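Local coordinates for sugar ABC transporter substrate-binding protein (Treponema pallidum subsp. pallidum, PDB 5U2P), which probably binds a small solute, perhaps a sugar, in the periplasm and delivers it to an ABC transporter for uptake, at residues I114-T122 with F363-V372. Sequence-based numbering, arbitrary orientation.
Sequences IPDLLIPPT and FKSHIEKGKV
Leu118 and Ile119 push neighbouring side chains against the last turn of helix 360-367 and the chain that leaves it, a worked example of a loop packing on a helix C-terminus. The apolar side is tight. Leu118 divides its two methyls: CD1 sits obliquely to the ring of Phe363, 4.0 Å from CZ, while CD2 rests on Glu368, 3.8 Å from CA. With CG1 beside the backbone N (chi1 -46°) and the chain extended beyond it, Ile119 carries CD1 to 3.7 Å from Val372 CG2, the two side chains crossing at about a right angle. Ile139 of strand 138-145 touches both Val372 and Ile367. After the last helical turn Gly370, at phi 74°, forms a Schellman motif and sends the chain into strand 372-374 of one sheet, whereas loop 114-122 leads to strand 131-132 of the other; the contact thus joins two sheet-bearing lobes, consistent with the solute-binding protein fold. Leu118 O comes within 3.0 Å of Gly370 CA, directly against a backbone carbon that carries no side chain. Toward the partly exposed Glu368 the packing gives way to a water-bridged polar edge. One water is hydrogen-bonded to Leu118 O (2.8 Å) and to Glu368 O (2.9 Å). Arg348 also donates to Glu368 O and reaches Pro115 O. Lys364 NZ and Glu368 OE2 form a salt bridge at 3.5 Å whose hydrogen bond is weak.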
# COMPACT_ATOMS: atom_id res chain seq x y z
N ILE A 114 -19.90 -2.74 -4.95
CA ILE A 114 -18.85 -3.24 -4.05
C ILE A 114 -18.16 -4.51 -4.56
O ILE A 114 -16.94 -4.64 -4.46
CB ILE A 114 -19.42 -3.47 -2.64
CG1 ILE A 114 -19.78 -2.14 -1.99
CG2 ILE A 114 -18.45 -4.23 -1.76
CD1 ILE A 114 -18.59 -1.23 -1.69
N PRO A 115 -18.92 -5.46 -5.15
CA PRO A 115 -18.24 -6.65 -5.69
C PRO A 115 -17.27 -6.39 -6.84
O PRO A 115 -16.45 -7.26 -7.16
CB PRO A 115 -19.41 -7.52 -6.17
CG PRO A 115 -20.56 -7.09 -5.35
CD PRO A 115 -20.38 -5.63 -5.12
N ASP A 116 -17.36 -5.22 -7.46
CA ASP A 116 -16.50 -4.88 -8.59
C ASP A 116 -15.16 -4.28 -8.13
O ASP A 116 -14.23 -4.15 -8.91
CB ASP A 116 -17.21 -3.89 -9.51
CG ASP A 116 -18.40 -4.49 -10.23
OD1 ASP A 116 -18.37 -5.71 -10.53
OD2 ASP A 116 -19.35 -3.73 -10.52
N LEU A 117 -15.07 -3.94 -6.85
CA LEU A 117 -13.80 -3.44 -6.31
C LEU A 117 -12.73 -4.53 -6.26
O LEU A 117 -13.02 -5.67 -5.90
CB LEU A 117 -14.01 -2.89 -4.91
CG LEU A 117 -14.88 -1.64 -4.80
CD1 LEU A 117 -15.18 -1.37 -3.34
CD2 LEU A 117 -14.21 -0.46 -5.45
N LEU A 118 -11.49 -4.15 -6.55
CA LEU A 118 -10.39 -5.10 -6.47
C LEU A 118 -10.02 -5.38 -5.02
O LEU A 118 -9.87 -6.53 -4.62
CB LEU A 118 -9.18 -4.57 -7.25
CG LEU A 118 -9.42 -4.43 -8.76
CD1 LEU A 118 -8.27 -3.71 -9.46
CD2 LEU A 118 -9.67 -5.77 -9.41
N ILE A 119 -9.84 -4.31 -4.25
CA ILE A 119 -9.45 -4.39 -2.84
C ILE A 119 -10.36 -3.46 -2.04
O ILE A 119 -10.02 -2.29 -1.82
CB ILE A 119 -7.97 -3.98 -2.61
CG1 ILE A 119 -7.03 -4.62 -3.63
CG2 ILE A 119 -7.56 -4.34 -1.18
CD1 ILE A 119 -5.62 -4.02 -3.62
N PRO A 120 -11.55 -3.95 -1.65
CA PRO A 120 -12.48 -3.02 -1.00
C PRO A 120 -11.86 -2.37 0.24
O PRO A 120 -11.31 -3.08 1.08
CB PRO A 120 -13.68 -3.91 -0.64
CG PRO A 120 -13.57 -5.10 -1.51
CD PRO A 120 -12.11 -5.30 -1.81
N PRO A 121 -11.92 -1.04 0.33
CA PRO A 121 -11.51 -0.38 1.57
C PRO A 121 -12.37 -0.82 2.73
O PRO A 121 -13.59 -0.99 2.56
CB PRO A 121 -11.73 1.11 1.28
CG PRO A 121 -11.88 1.20 -0.20
CD PRO A 121 -12.44 -0.07 -0.65
N THR A 122 -11.77 -0.98 3.91
CA THR A 122 -12.54 -1.36 5.08
C THR A 122 -12.10 -0.61 6.33
O THR A 122 -10.91 -0.29 6.50
CB THR A 122 -12.41 -2.87 5.37
OG1 THR A 122 -11.02 -3.20 5.53
CG2 THR A 122 -13.01 -3.69 4.24
N PHE A 363 -1.03 -9.55 -10.40
CA PHE A 363 -2.31 -8.90 -10.55
C PHE A 363 -3.43 -9.94 -10.63
O PHE A 363 -4.46 -9.80 -9.97
CB PHE A 363 -2.33 -7.99 -11.77
CG PHE A 363 -3.58 -7.17 -11.88
CD1 PHE A 363 -3.74 -6.03 -11.11
CD2 PHE A 363 -4.60 -7.56 -12.72
CE1 PHE A 363 -4.89 -5.28 -11.19
CE2 PHE A 363 -5.76 -6.81 -12.81
CZ PHE A 363 -5.90 -5.66 -12.03
N LYS A 364 -3.22 -10.99 -11.43
CA LYS A 364 -4.22 -12.04 -11.57
C LYS A 364 -4.32 -12.93 -10.33
O LYS A 364 -5.42 -13.35 -9.97
CB LYS A 364 -3.91 -12.92 -12.79
CG LYS A 364 -3.84 -12.17 -14.11
CD LYS A 364 -5.14 -11.45 -14.43
CE LYS A 364 -5.04 -10.69 -15.75
NZ LYS A 364 -6.22 -9.80 -16.00
N SER A 365 -3.20 -13.24 -9.70
CA SER A 365 -3.21 -14.17 -8.57
C SER A 365 -3.66 -13.54 -7.25
O SER A 365 -4.26 -14.22 -6.42
CB SER A 365 -1.82 -14.80 -8.38
OG SER A 365 -0.81 -13.82 -8.17
N HIS A 366 -3.36 -12.26 -7.05
CA HIS A 366 -3.63 -11.63 -5.77
C HIS A 366 -4.46 -10.36 -5.89
O HIS A 366 -5.51 -10.25 -5.25
CB HIS A 366 -2.32 -11.33 -5.05
CG HIS A 366 -1.63 -12.56 -4.53
ND1 HIS A 366 -0.89 -13.39 -5.33
CD2 HIS A 366 -1.57 -13.08 -3.28
CE1 HIS A 366 -0.40 -14.38 -4.60
NE2 HIS A 366 -0.79 -14.21 -3.35
N ILE A 367 -4.03 -9.39 -6.69
CA ILE A 367 -4.66 -8.08 -6.64
C ILE A 367 -6.12 -8.18 -7.11
O ILE A 367 -7.02 -7.66 -6.45
CB ILE A 367 -3.88 -7.02 -7.46
CG1 ILE A 367 -2.46 -6.87 -6.91
CG2 ILE A 367 -4.62 -5.68 -7.42
CD1 ILE A 367 -1.48 -6.10 -7.83
N GLU A 368 -6.36 -8.89 -8.20
CA GLU A 368 -7.72 -9.00 -8.73
C GLU A 368 -8.67 -9.73 -7.77
O GLU A 368 -9.88 -9.54 -7.83
CB GLU A 368 -7.71 -9.71 -10.08
CG GLU A 368 -8.19 -8.84 -11.21
CD GLU A 368 -8.13 -9.53 -12.57
OE1 GLU A 368 -7.70 -10.70 -12.63
OE2 GLU A 368 -8.52 -8.89 -13.57
N LYS A 369 -8.09 -10.53 -6.88
CA LYS A 369 -8.85 -11.32 -5.93
C LYS A 369 -8.92 -10.65 -4.56
O LYS A 369 -9.46 -11.22 -3.61
CB LYS A 369 -8.24 -12.71 -5.78
CG LYS A 369 -8.02 -13.43 -7.11
CD LYS A 369 -7.60 -14.87 -6.91
CE LYS A 369 -7.42 -15.59 -8.24
NZ LYS A 369 -7.14 -17.04 -8.04
N GLY A 370 -8.35 -9.46 -4.46
CA GLY A 370 -8.40 -8.71 -3.22
C GLY A 370 -7.49 -9.24 -2.12
O GLY A 370 -7.64 -8.85 -0.95
N LYS A 371 -6.51 -10.07 -2.51
CA LYS A 371 -5.57 -10.67 -1.57
C LYS A 371 -4.42 -9.71 -1.28
O LYS A 371 -3.27 -10.00 -1.58
CB LYS A 371 -5.03 -11.99 -2.13
CG LYS A 371 -6.06 -13.12 -2.21
CD LYS A 371 -5.47 -14.32 -2.96
CE LYS A 371 -6.33 -15.56 -2.83
NZ LYS A 371 -7.69 -15.32 -3.35
N VAL A 372 -4.75 -8.58 -0.67
CA VAL A 372 -3.78 -7.54 -0.32
C VAL A 372 -4.21 -6.88 0.99
O VAL A 372 -5.38 -6.54 1.15
CB VAL A 372 -3.67 -6.42 -1.41
CG1 VAL A 372 -2.54 -5.45 -1.08
CG2 VAL A 372 -3.53 -7.02 -2.82
O HOH W 1 -11.40 -8.66 -5.50